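Local structure of conserved hypothetical protein (Streptococcus pyogenes, 2EWC) at residues B[27-32]-B[111-116]; B[63-68]-B[91-96]; B[4-9]-B[17-22]. The protein is of unknown function but belongs to the highly conserved YjgF family and may act as an inhibitor of translation initiation. All coordinates share one frame; numbering follows the deposited sequence.

Contact 1: residues B[27-32]-B[111-116]; sequences LNYCVG and LFQVDG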
ATOM      1  N   LEU B  27      -5.779   1.864  41.961  1.00 31.21           N
ATOM      2  CA  LEU B  27      -7.051   1.236  42.320  1.00 31.78           C
ATOM      3  C   LEU B  27      -7.033  -0.263  42.055  1.00 31.24           C
ATOM      4  O   LEU B  27      -6.699  -0.710  40.950  1.00 31.61           O
ATOM      5  CB  LEU B  27      -8.196   1.889  41.545  1.00 32.50           C
ATOM      6  CG  LEU B  27      -8.538   3.339  41.942  1.00 35.33           C
ATOM      7  CD1 LEU B  27      -8.649   4.268  40.714  1.00 37.29           C
ATOM      8  CD2 LEU B  27      -9.808   3.333  42.716  1.00 36.34           C
ATOM      9  N   ASN B  28      -7.354  -1.033  43.089  1.00 30.45           N
ATOM     10  CA  ASN B  28      -7.652  -2.447  42.949  1.00 30.12           C
ATOM     11  C   ASN B  28      -8.851  -2.589  41.968  1.00 30.34           C
ATOM     12  O   ASN B  28      -9.521  -1.589  41.653  1.00 29.14           O
ATOM     13  CB  ASN B  28      -7.976  -3.005  44.332  1.00 29.92           C
ATOM     14  CG  ASN B  28      -8.029  -4.513  44.369  1.00 29.70           C
ATOM     15  OD1 ASN B  28      -7.005  -5.178  44.439  1.00 30.21           O
ATOM     16  ND2 ASN B  28      -9.234  -5.063  44.350  1.00 28.26           N
ATOM     17  N   TYR B  29      -9.098  -3.792  41.437  1.00 31.02           N
ATOM     18  CA  TYR B  29     -10.249  -3.981  40.538  1.00 31.45           C
ATOM     19  C   TYR B  29     -11.516  -3.498  41.255  1.00 31.73           C
ATOM     20  O   TYR B  29     -11.690  -3.723  42.459  1.00 31.36           O
ATOM     21  CB  TYR B  29     -10.397  -5.446  40.068  1.00 31.92           C
ATOM     22  CG  TYR B  29     -10.714  -6.423  41.180  1.00 32.66           C
ATOM     23  CD1 TYR B  29     -12.034  -6.643  41.587  1.00 31.30           C
ATOM     24  CD2 TYR B  29      -9.688  -7.126  41.833  1.00 31.77           C
ATOM     25  CE1 TYR B  29     -12.330  -7.549  42.623  1.00 33.20           C
ATOM     26  CE2 TYR B  29      -9.964  -8.021  42.853  1.00 32.71           C
ATOM     27  CZ  TYR B  29     -11.291  -8.233  43.245  1.00 34.71           C
ATOM     28  OH  TYR B  29     -11.580  -9.115  44.268  1.00 36.60           O
ATOM     29  N   CYS B  30     -12.370  -2.805  40.511  1.00 32.03           N
ATOM     30  CA  CYS B  30     -13.618  -2.270  41.016  1.00 32.32           C
ATOM     31  C   CYS B  30     -14.790  -2.994  40.393  1.00 32.35           C
ATOM     32  O   CYS B  30     -14.846  -3.190  39.190  1.00 31.64           O
ATOM     33  CB  CYS B  30     -13.743  -0.789  40.692  1.00 32.22           C
ATOM     34  SG  CYS B  30     -12.471   0.232  41.416  1.00 34.66           S
ATOM     35  N   VAL B  31     -15.752  -3.315  41.240  1.00 33.18           N
ATOM     36  CA  VAL B  31     -16.858  -4.169  40.919  1.00 34.29           C
ATOM     37  C   VAL B  31     -18.075  -3.624  41.673  1.00 34.21           C
ATOM     38  O   VAL B  31     -17.924  -3.131  42.786  1.00 34.82           O
ATOM     39  CB  VAL B  31     -16.477  -5.621  41.344  1.00 34.81           C
ATOM     40  CG1 VAL B  31     -17.266  -6.106  42.572  1.00 35.24           C
ATOM     41  CG2 VAL B  31     -16.633  -6.539  40.210  1.00 34.70           C
ATOM     42  N   GLY B  32     -19.260  -3.668  41.061  1.00 34.41           N
ATOM     43  CA  GLY B  32     -20.485  -3.164  41.701  1.00 34.73           C
ATOM     44  C   GLY B  32     -21.770  -3.658  41.052  1.00 34.96           C
ATOM     45  O   GLY B  32     -21.756  -4.108  39.895  1.00 35.00           O
ATOM     46  N   LEU B 111     -20.040  -9.694  35.158  1.00 23.34           N
ATOM     47  CA  LEU B 111     -19.786  -9.356  33.756  1.00 23.66           C
ATOM     48  C   LEU B 111     -18.654  -8.371  33.504  1.00 23.87           C
ATOM     49  O   LEU B 111     -18.185  -8.246  32.372  1.00 23.75           O
ATOM     50  CB  LEU B 111     -21.076  -8.814  33.091  1.00 23.16           C
ATOM     51  CG  LEU B 111     -22.347  -9.668  33.256  1.00 26.15           C
ATOM     52  CD1 LEU B 111     -23.642  -8.912  32.865  1.00 26.69           C
ATOM     53  CD2 LEU B 111     -22.243 -11.052  32.518  1.00 26.11           C
ATOM     54  N   PHE B 112     -18.227  -7.651  34.539  1.00 24.24           N
ATOM     55  CA  PHE B 112     -17.382  -6.482  34.326  1.00 24.68           C
ATOM     56  C   PHE B 112     -16.608  -6.080  35.582  1.00 25.41           C
ATOM     57  O   PHE B 112     -17.142  -6.143  36.694  1.00 25.61           O
ATOM     58  CB  PHE B 112     -18.257  -5.319  33.847  1.00 24.38           C
ATOM     59  CG  PHE B 112     -17.497  -4.054  33.580  1.00 23.61           C
ATOM     60  CD1 PHE B 112     -16.818  -3.873  32.372  1.00 22.08           C
ATOM     61  CD2 PHE B 112     -17.439  -3.056  34.544  1.00 23.12           C
ATOM     62  CE1 PHE B 112     -16.096  -2.697  32.119  1.00 23.77           C
ATOM     63  CE2 PHE B 112     -16.716  -1.878  34.312  1.00 22.61           C
ATOM     64  CZ  PHE B 112     -16.054  -1.698  33.078  1.00 23.21           C
ATOM     65  N   GLN B 113     -15.348  -5.696  35.393  1.00 25.69           N
ATOM     66  CA  GLN B 113     -14.524  -5.120  36.455  1.00 27.14           C
ATOM     67  C   GLN B 113     -13.735  -4.000  35.826  1.00 27.16           C
ATOM     68  O   GLN B 113     -13.535  -4.000  34.612  1.00 26.53           O
ATOM     69  CB  GLN B 113     -13.542  -6.128  37.036  1.00 26.28           C
ATOM     70  CG  GLN B 113     -14.167  -7.310  37.768  1.00 28.64           C
ATOM     71  CD  GLN B 113     -13.105  -8.203  38.413  1.00 30.43           C
ATOM     72  OE1 GLN B 113     -11.928  -8.125  38.070  1.00 32.89           O
ATOM     73  NE2 GLN B 113     -13.529  -9.075  39.336  1.00 35.19           N
ATOM     74  N   VAL B 114     -13.304  -3.037  36.642  1.00 27.32           N
ATOM     75  CA  VAL B 114     -12.418  -1.998  36.153  1.00 28.52           C
ATOM     76  C   VAL B 114     -11.339  -1.698  37.199  1.00 29.52           C
ATOM     77  O   VAL B 114     -11.560  -1.864  38.384  1.00 28.94           O
ATOM     78  CB  VAL B 114     -13.208  -0.740  35.696  1.00 29.22           C
ATOM     79  CG1 VAL B 114     -13.903  -0.002  36.892  1.00 27.45           C
ATOM     80  CG2 VAL B 114     -12.322   0.176  34.892  1.00 30.19           C
ATOM     81  N   ASP B 115     -10.144  -1.334  36.750  1.00 30.38           N
ATOM     82  CA  ASP B 115      -9.141  -0.813  37.656  1.00 31.36           C
ATOM     83  C   ASP B 115      -8.538   0.436  37.034  1.00 31.55           C
ATOM     84  O   ASP B 115      -8.966   0.865  35.961  1.00 32.46           O
ATOM     85  CB  ASP B 115      -8.104  -1.893  38.013  1.00 31.69           C
ATOM     86  CG  ASP B 115      -7.003  -2.051  36.966  1.00 35.45           C
ATOM     87  OD1 ASP B 115      -5.935  -2.626  37.312  1.00 39.19           O
ATOM     88  OD2 ASP B 115      -7.171  -1.605  35.806  1.00 38.81           O
ATOM     89  N   GLY B 116      -7.556   1.043  37.686  1.00 31.99           N
ATOM     90  CA  GLY B 116      -6.929   2.223  37.109  1.00 30.71           C
ATOM     91  C   GLY B 116      -5.854   2.849  37.960  1.00 30.61           C
ATOM     92  O   GLY B 116      -5.573   2.391  39.080  1.00 30.19           O
TER
HETATM   93  O   HOH W   1      -4.866  -2.980  39.908  1.00 31.42           O
HETATM   94  O   HOH W   2      -4.079  -0.016  39.281  1.00 32.12           O
HETATM   95  O   HOH W   3     -18.967  -4.521  38.106  1.00 30.99           O
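Cys30 and Val114 form an antiparallel hydrogen-bonded pair between residues 27-32 and 111-116. Cys30 N reaches Val114 O over a very short 2.5 Å, nearly along the C=O axis, while Val114 N returns a bond to Cys30 O at 3.0 Å, in the carbonyl plane and on a lone pair. On the sheet face that carries both side chains, Val114 CG1, held in the crowded position between its own N and carbonyl carbon, touches Cys30 CB at 3.9 Å. Next to this pair, the amide of Gln113 lies alongside the Tyr29 ring, planes 6° apart, with Gln113 NE2 3.6 Å from Tyr29 CD1; Val31 CG2 packs against Gln113 CG at 3.6 Å. One water joins Leu27 O to Asp115 OD1, and another links Gly32 N to Phe112 O where the strands part. The polar ends of Asn28 and Asp115 look across the subunit boundary, to Arg94 N and the Lys95 ammonium of the second subunit. Strands 24-30 and 112-119 are antiparallel neighbours in the middle of the mixed sheet, with Ala45 and Arg52 of helix 38-54 packed on the face bearing Leu27, Cys30 and Val114; strand 15-21 borders the first and strand 63-70 the second.

Contact 2: residues B[63-68]-B[91-96]; sequences VVQMDC and YPARKS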
ATOM      1  N   VAL B  63      -8.476  10.565  37.156  1.00 26.93           N
ATOM      2  CA  VAL B  63      -8.088   9.256  36.628  1.00 26.72           C
ATOM      3  C   VAL B  63      -7.329   9.360  35.301  1.00 27.28           C
ATOM      4  O   VAL B  63      -7.816   9.956  34.345  1.00 27.15           O
ATOM      5  CB  VAL B  63      -9.285   8.306  36.511  1.00 27.19           C
ATOM      6  CG1 VAL B  63      -8.818   6.923  35.965  1.00 25.89           C
ATOM      7  CG2 VAL B  63      -9.924   8.125  37.874  1.00 24.44           C
ATOM      8  N   VAL B  64      -6.126   8.787  35.267  1.00 27.13           N
ATOM      9  CA  VAL B  64      -5.247   8.892  34.105  1.00 26.78           C
ATOM     10  C   VAL B  64      -5.254   7.647  33.216  1.00 27.08           C
ATOM     11  O   VAL B  64      -5.028   7.755  32.002  1.00 26.92           O
ATOM     12  CB  VAL B  64      -3.773   9.303  34.481  1.00 26.66           C
ATOM     13  CG1 VAL B  64      -3.752  10.649  35.220  1.00 27.41           C
ATOM     14  CG2 VAL B  64      -3.049   8.232  35.306  1.00 27.99           C
ATOM     15  N   GLN B  65      -5.540   6.486  33.797  1.00 26.70           N
ATOM     16  CA  GLN B  65      -5.469   5.221  33.045  1.00 28.01           C
ATOM     17  C   GLN B  65      -6.427   4.213  33.654  1.00 28.06           C
ATOM     18  O   GLN B  65      -6.583   4.174  34.864  1.00 28.04           O
ATOM     19  CB  GLN B  65      -4.025   4.657  33.003  1.00 27.37           C
ATOM     20  CG  GLN B  65      -3.798   3.608  31.911  1.00 29.24           C
ATOM     21  CD  GLN B  65      -4.224   2.208  32.348  1.00 32.85           C
ATOM     22  OE1 GLN B  65      -4.269   1.922  33.541  1.00 34.55           O
ATOM     23  NE2 GLN B  65      -4.540   1.331  31.378  1.00 33.40           N
HETATM   24  N   MSE B  66      -7.066   3.410  32.808  1.00 29.31           N
HETATM   25  CA  MSE B  66      -8.108   2.481  33.249  1.00 29.84           C
HETATM   26  C   MSE B  66      -7.966   1.206  32.451  1.00 30.85           C
HETATM   27  O   MSE B  66      -7.839   1.264  31.240  1.00 31.24           O
HETATM   28  CB  MSE B  66      -9.475   3.085  32.947  1.00 30.45           C
HETATM   29  CG  MSE B  66     -10.450   3.112  34.108  1.00 33.13           C
HETATM   30 SE   MSE B  66     -11.903   4.186  33.873  1.00 26.88          SE
HETATM   31  CE  MSE B  66     -12.269   3.943  32.161  1.00 29.68           C
ATOM     32  N   ASP B  67      -7.968   0.058  33.125  1.00 31.19           N
ATOM     33  CA  ASP B  67      -8.038  -1.235  32.444  1.00 32.67           C
ATOM     34  C   ASP B  67      -9.461  -1.756  32.644  1.00 31.87           C
ATOM     35  O   ASP B  67      -9.930  -1.798  33.776  1.00 31.73           O
ATOM     36  CB  ASP B  67      -7.023  -2.219  33.037  1.00 32.71           C
ATOM     37  CG  ASP B  67      -5.623  -2.004  32.506  1.00 37.52           C
ATOM     38  OD1 ASP B  67      -5.453  -1.185  31.583  1.00 41.48           O
ATOM     39  OD2 ASP B  67      -4.673  -2.659  32.996  1.00 44.29           O
ATOM     40  N   CYS B  68     -10.146  -2.109  31.559  1.00 31.15           N
ATOM     41  CA  CYS B  68     -11.541  -2.568  31.661  1.00 31.11           C
ATOM     42  C   CYS B  68     -11.632  -4.041  31.331  1.00 29.79           C
ATOM     43  O   CYS B  68     -11.180  -4.471  30.264  1.00 29.67           O
ATOM     44  CB  CYS B  68     -12.439  -1.757  30.734  1.00 31.91           C
ATOM     45  SG  CYS B  68     -12.086   0.039  30.797  1.00 38.97           S
ATOM     46  N   TYR B  91     -11.346  12.264  29.780  1.00 28.39           N
ATOM     47  CA  TYR B  91     -11.206  10.798  29.719  1.00 27.74           C
ATOM     48  C   TYR B  91      -9.784  10.328  29.976  1.00 27.94           C
ATOM     49  O   TYR B  91      -8.840  11.014  29.610  1.00 27.35           O
ATOM     50  CB  TYR B  91     -11.689  10.257  28.361  1.00 28.10           C
ATOM     51  CG  TYR B  91     -13.019  10.850  27.909  1.00 27.75           C
ATOM     52  CD1 TYR B  91     -14.188  10.604  28.630  1.00 26.29           C
ATOM     53  CD2 TYR B  91     -13.093  11.682  26.789  1.00 27.51           C
ATOM     54  CE1 TYR B  91     -15.401  11.160  28.251  1.00 27.79           C
ATOM     55  CE2 TYR B  91     -14.316  12.245  26.387  1.00 28.86           C
ATOM     56  CZ  TYR B  91     -15.460  11.969  27.125  1.00 28.05           C
ATOM     57  OH  TYR B  91     -16.662  12.513  26.763  1.00 29.43           O
ATOM     58  N   PRO B  92      -9.626   9.158  30.631  1.00 28.18           N
ATOM     59  CA  PRO B  92      -8.316   8.516  30.769  1.00 28.15           C
ATOM     60  C   PRO B  92      -7.870   7.746  29.512  1.00 27.87           C
ATOM     61  O   PRO B  92      -8.690   7.456  28.618  1.00 26.57           O
ATOM     62  CB  PRO B  92      -8.530   7.545  31.918  1.00 28.23           C
ATOM     63  CG  PRO B  92      -9.959   7.153  31.795  1.00 29.24           C
ATOM     64  CD  PRO B  92     -10.679   8.397  31.332  1.00 28.65           C
ATOM     65  N   ALA B  93      -6.567   7.461  29.433  1.00 27.69           N
ATOM     66  CA  ALA B  93      -6.068   6.439  28.509  1.00 27.74           C
ATOM     67  C   ALA B  93      -6.682   5.127  28.979  1.00 27.98           C
ATOM     68  O   ALA B  93      -6.877   4.938  30.183  1.00 27.44           O
ATOM     69  CB  ALA B  93      -4.577   6.358  28.567  1.00 26.82           C
ATOM     70  N   ARG B  94      -7.010   4.225  28.058  1.00 28.69           N
ATOM     71  CA  ARG B  94      -7.500   2.925  28.491  1.00 29.88           C
ATOM     72  C   ARG B  94      -7.088   1.767  27.603  1.00 30.07           C
ATOM     73  O   ARG B  94      -6.560   1.948  26.500  1.00 30.59           O
ATOM     74  CB  ARG B  94      -9.030   2.933  28.667  1.00 30.37           C
ATOM     75  CG  ARG B  94      -9.770   2.635  27.406  1.00 34.17           C
ATOM     76  CD  ARG B  94     -11.243   2.316  27.649  1.00 38.97           C
ATOM     77  NE  ARG B  94     -12.044   3.520  27.458  1.00 43.03           N
ATOM     78  CZ  ARG B  94     -12.756   3.809  26.370  1.00 43.98           C
ATOM     79  NH1 ARG B  94     -12.825   2.981  25.332  1.00 44.83           N
ATOM     80  NH2 ARG B  94     -13.419   4.947  26.336  1.00 44.73           N
ATOM     81  N   LYS B  95      -7.354   0.569  28.103  1.00 29.58           N
ATOM     82  CA  LYS B  95      -7.416  -0.606  27.260  1.00 29.43           C
ATOM     83  C   LYS B  95      -8.528  -1.509  27.788  1.00 28.67           C
ATOM     84  O   LYS B  95      -8.910  -1.400  28.960  1.00 28.48           O
ATOM     85  CB  LYS B  95      -6.062  -1.334  27.227  1.00 30.05           C
ATOM     86  CG  LYS B  95      -5.633  -1.940  28.509  1.00 29.03           C
ATOM     87  CD  LYS B  95      -4.548  -3.003  28.201  1.00 33.96           C
ATOM     88  CE  LYS B  95      -3.904  -3.548  29.459  1.00 34.15           C
ATOM     89  NZ  LYS B  95      -3.244  -2.422  30.199  1.00 37.18           N
ATOM     90  N   SER B  96      -9.047  -2.374  26.925  1.00 26.97           N
ATOM     91  CA  SER B  96     -10.103  -3.313  27.305  1.00 27.69           C
ATOM     92  C   SER B  96      -9.624  -4.750  27.018  1.00 28.07           C
ATOM     93  O   SER B  96      -8.883  -4.990  26.064  1.00 27.26           O
ATOM     94  CB  SER B  96     -11.377  -3.020  26.503  1.00 26.98           C
ATOM     95  OG  SER B  96     -11.839  -1.702  26.788  1.00 31.18           O
TER
HETATM   96  O   HOH W   4      -2.636  -1.010  32.785  1.00 59.29           O
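Asp67 OD1 is gripped by two donors, Gln65 NE2 at 2.7 Å and Lys95 NZ at 2.9 Å, both arriving from above the carboxylate plane. The bond from Gln65 is nearly straight (164°) and leaves in the plane of its amide; a bend at chi2 (-84°) turns the chain along its own strand, toward Asp67 two residues on. Lys95 starts from the crowded position between its N and carbonyl carbon, runs extended beside Asp67, then turns at chi4 (-61°) to set its ammonium on the carboxylate as a salt bridge, with a weak second bond to OD2. A water donates to Asp67 OD2 at 2.6 Å. The same ammonium also pairs with Asp67 and Asp115 of the third subunit, and Asp67 OD2 with Lys95 of the second, so the buried charges are probably balanced across subunit boundaries. Strands 63-70 and 93-98, to which these segments belong, are the two parallel strands of a beta-alpha-beta unit with helix 76-87 in the crossover. Their backbones are joined by alternating bonds, among them Met66 N to Ala93 O at 3.0 Å and Cys68 N to Lys95 O, also 3.0 Å. A classic beta bulge at Val64 and Gln65, both opposite Val117, interrupts the other edge of strand 63-70. On the face away from the lysine, the selenomethionine at Met66 bends at chi3 to bring CE within 4.0 Å of Pro92 CG, and Cys68 SG meets Arg94 CD. Phe87 and Met79 of helix 76-87 cover Met66 and Cys68, while Arg94 NH2 bonds to Arg13 O of the third subunit.

Contact 3: residues B[4-9]-B[17-22]; sequences IRRYDV and GLVEAG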
ATOM      1  N   ILE B   4       4.221   4.855  51.585  1.00 45.19           N
ATOM      2  CA  ILE B   4       3.076   4.256  50.912  1.00 42.17           C
ATOM      3  C   ILE B   4       1.886   4.174  51.875  1.00 41.08           C
ATOM      4  O   ILE B   4       2.006   3.647  52.974  1.00 40.27           O
ATOM      5  CB  ILE B   4       3.422   2.858  50.344  1.00 41.86           C
ATOM      6  CG1 ILE B   4       4.556   2.967  49.323  1.00 39.22           C
ATOM      7  CG2 ILE B   4       2.175   2.201  49.736  1.00 40.61           C
ATOM      8  CD1 ILE B   4       5.240   1.651  49.023  1.00 36.72           C
ATOM      9  N   ARG B   5       0.751   4.724  51.466  1.00 39.60           N
ATOM     10  CA  ARG B   5      -0.451   4.601  52.263  1.00 39.38           C
ATOM     11  C   ARG B   5      -1.424   3.678  51.565  1.00 38.21           C
ATOM     12  O   ARG B   5      -1.614   3.779  50.352  1.00 38.02           O
ATOM     13  CB  ARG B   5      -1.075   5.967  52.508  1.00 39.72           C
ATOM     14  CG  ARG B   5      -0.126   6.971  53.146  1.00 43.16           C
ATOM     15  CD  ARG B   5      -0.646   8.379  52.907  1.00 50.02           C
ATOM     16  NE  ARG B   5      -0.305   9.291  53.999  1.00 53.90           N
ATOM     17  CZ  ARG B   5      -0.907   9.306  55.188  1.00 55.99           C
ATOM     18  NH1 ARG B   5      -1.894   8.458  55.475  1.00 56.26           N
ATOM     19  NH2 ARG B   5      -0.507  10.170  56.107  1.00 58.71           N
ATOM     20  N   ARG B   6      -2.036   2.791  52.339  1.00 37.13           N
ATOM     21  CA  ARG B   6      -2.966   1.800  51.820  1.00 36.99           C
ATOM     22  C   ARG B   6      -4.382   2.028  52.397  1.00 36.99           C
ATOM     23  O   ARG B   6      -4.554   2.011  53.611  1.00 37.18           O
ATOM     24  CB  ARG B   6      -2.434   0.395  52.138  1.00 36.50           C
ATOM     25  CG  ARG B   6      -1.091   0.087  51.433  1.00 36.69           C
ATOM     26  CD  ARG B   6      -0.381  -1.129  52.020  1.00 37.71           C
ATOM     27  NE  ARG B   6       0.672  -1.620  51.123  1.00 41.36           N
ATOM     28  CZ  ARG B   6       1.955  -1.262  51.186  1.00 43.20           C
ATOM     29  NH1 ARG B   6       2.821  -1.771  50.317  1.00 44.40           N
ATOM     30  NH2 ARG B   6       2.381  -0.407  52.120  1.00 43.12           N
ATOM     31  N   TYR B   7      -5.371   2.249  51.531  1.00 36.15           N
ATOM     32  CA  TYR B   7      -6.747   2.572  51.957  1.00 36.02           C
ATOM     33  C   TYR B   7      -7.707   1.481  51.527  1.00 35.74           C
ATOM     34  O   TYR B   7      -7.419   0.769  50.571  1.00 35.27           O
ATOM     35  CB  TYR B   7      -7.225   3.868  51.308  1.00 36.46           C
ATOM     36  CG  TYR B   7      -6.409   5.096  51.620  1.00 36.44           C
ATOM     37  CD1 TYR B   7      -6.854   6.031  52.551  1.00 38.63           C
ATOM     38  CD2 TYR B   7      -5.212   5.346  50.951  1.00 36.60           C
ATOM     39  CE1 TYR B   7      -6.099   7.184  52.828  1.00 39.47           C
ATOM     40  CE2 TYR B   7      -4.455   6.483  51.216  1.00 38.17           C
ATOM     41  CZ  TYR B   7      -4.898   7.390  52.157  1.00 37.95           C
ATOM     42  OH  TYR B   7      -4.152   8.511  52.404  1.00 38.35           O
ATOM     43  N   ASP B   8      -8.843   1.350  52.212  1.00 35.57           N
ATOM     44  CA  ASP B   8      -9.853   0.362  51.833  1.00 36.51           C
ATOM     45  C   ASP B   8      -9.253  -1.056  51.693  1.00 36.81           C
ATOM     46  O   ASP B   8      -9.462  -1.749  50.684  1.00 36.86           O
ATOM     47  CB  ASP B   8     -10.504   0.796  50.508  1.00 36.58           C
ATOM     48  CG  ASP B   8     -11.789   0.049  50.212  1.00 38.35           C
ATOM     49  OD1 ASP B   8     -12.451  -0.380  51.191  1.00 39.88           O
ATOM     50  OD2 ASP B   8     -12.131  -0.102  49.006  1.00 37.61           O
ATOM     51  N   VAL B   9      -8.483  -1.466  52.697  1.00 36.82           N
ATOM     52  CA  VAL B   9      -7.798  -2.751  52.702  1.00 36.59           C
ATOM     53  C   VAL B   9      -8.782  -3.888  52.930  1.00 37.21           C
ATOM     54  O   VAL B   9      -9.636  -3.813  53.808  1.00 37.33           O
ATOM     55  CB  VAL B   9      -6.706  -2.780  53.771  1.00 36.22           C
ATOM     56  CG1 VAL B   9      -6.132  -4.169  53.930  1.00 36.67           C
ATOM     57  CG2 VAL B   9      -5.603  -1.807  53.405  1.00 36.17           C
ATOM     58  N   GLY B  17      -7.635  -1.585  48.362  1.00 30.04           N
ATOM     59  CA  GLY B  17      -8.581  -0.966  47.435  1.00 29.04           C
ATOM     60  C   GLY B  17      -7.957   0.197  46.685  1.00 29.03           C
ATOM     61  O   GLY B  17      -8.182   0.368  45.493  1.00 28.32           O
ATOM     62  N   LEU B  18      -7.172   0.999  47.393  1.00 28.84           N
ATOM     63  CA  LEU B  18      -6.485   2.122  46.790  1.00 29.56           C
ATOM     64  C   LEU B  18      -5.137   2.315  47.491  1.00 29.52           C
ATOM     65  O   LEU B  18      -5.086   2.496  48.723  1.00 29.92           O
ATOM     66  CB  LEU B  18      -7.309   3.409  46.949  1.00 30.24           C
ATOM     67  CG  LEU B  18      -6.610   4.658  46.407  1.00 31.58           C
ATOM     68  CD1 LEU B  18      -6.728   4.693  44.896  1.00 33.36           C
ATOM     69  CD2 LEU B  18      -7.156   5.931  47.012  1.00 35.11           C
ATOM     70  N   VAL B  19      -4.060   2.307  46.712  1.00 29.09           N
ATOM     71  CA  VAL B  19      -2.723   2.504  47.243  1.00 28.65           C
ATOM     72  C   VAL B  19      -2.267   3.872  46.786  1.00 30.19           C
ATOM     73  O   VAL B  19      -2.339   4.180  45.599  1.00 30.77           O
ATOM     74  CB  VAL B  19      -1.734   1.457  46.746  1.00 28.27           C
ATOM     75  CG1 VAL B  19      -0.336   1.721  47.321  1.00 27.71           C
ATOM     76  CG2 VAL B  19      -2.187   0.057  47.096  1.00 27.13           C
ATOM     77  N   GLU B  20      -1.846   4.712  47.736  1.00 30.62           N
ATOM     78  CA  GLU B  20      -1.297   6.022  47.431  1.00 31.37           C
ATOM     79  C   GLU B  20       0.223   5.906  47.499  1.00 30.98           C
ATOM     80  O   GLU B  20       0.762   5.423  48.497  1.00 31.15           O
ATOM     81  CB  GLU B  20      -1.804   7.048  48.456  1.00 31.80           C
ATOM     82  CG  GLU B  20      -1.192   8.454  48.340  1.00 32.93           C
ATOM     83  CD  GLU B  20      -1.400   9.290  49.618  1.00 34.41           C
ATOM     84  OE1 GLU B  20      -2.461   9.177  50.272  1.00 37.52           O
ATOM     85  OE2 GLU B  20      -0.483  10.056  49.972  1.00 39.23           O
ATOM     86  N   ALA B  21       0.898   6.358  46.439  1.00 30.03           N
ATOM     87  CA  ALA B  21       2.331   6.279  46.307  1.00 29.21           C
ATOM     88  C   ALA B  21       2.774   7.601  45.720  1.00 29.27           C
ATOM     89  O   ALA B  21       2.708   7.802  44.510  1.00 27.58           O
ATOM     90  CB  ALA B  21       2.716   5.115  45.364  1.00 29.48           C
ATOM     91  N   GLY B  22       3.197   8.531  46.577  1.00 29.71           N
ATOM     92  CA  GLY B  22       3.561   9.872  46.107  1.00 30.19           C
ATOM     93  C   GLY B  22       2.380  10.572  45.452  1.00 30.80           C
ATOM     94  O   GLY B  22       1.359  10.785  46.096  1.00 30.70           O
TER
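Tyr7 and Glu20 reach each other diagonally across the hairpin of residues 4-9 and 17-22. Arg5-Glu20 and Tyr7-Leu18 are its antiparallel hydrogen-bonded pairs, with the non-hydrogen-bonded pair Arg6-Val19 between them. The tyrosine has CG beside its backbone N (chi1 -60°), which lays the ring along the strands with Leu18 O at its edge, in plane. Glu20 is extended, CG anti to N (chi1 174°), and its OE1 accepts the Tyr7 hydroxyl at 2.8 Å, nearly along the C-O axis; ring and carboxylate planes are 18° apart. Arg5 runs alongside Glu20 but bends at chi3, so that its methylene CD, not its charge, touches Glu20 OE1 at 3.3 Å; Arg5 NE stays 4.1 Å from Glu20 OE2, beyond a salt bridge. On the face of Arg6 and Val19, Ile4 CG2 meets Val19 CG1 obliquely at 3.5 Å and covers one face of the Arg6 guanidinium, whose NH1 bonds to Asp61 O of the second subunit. Gly17 and Leu18 both oppose Tyr7 in a classic beta bulge at a corner of the chain, where Asp8 forms salt bridges with Arg51 and Arg52 of helix 38-54. Strand 5-10 is outermost in the chain's sheet, and strand 24-30 borders strand 15-21.

How the contacts relate
All three contacts belong to one mixed sheet, with contact 1 between the other two. Its centre is 11 Å from that of contact 2, and the two meet directly where Asp115 N lies 3.0 Å from Asp67 O, a probable hydrogen bond between neighbouring strands; Val114 CG2 packs on Met66 CG there. Contact 3 lies 16 Å from contact 1, centre to centre, joined by a probable hydrogen bond from Asn28 N to Gly17 O (2.9 Å) and by Leu27 resting on Leu18. Contacts 2 and 3 do not touch: their nearest atoms are about 8 Å apart. Between subunits they do meet, since Val19 of contact 3 packs on Val64 of the second subunit.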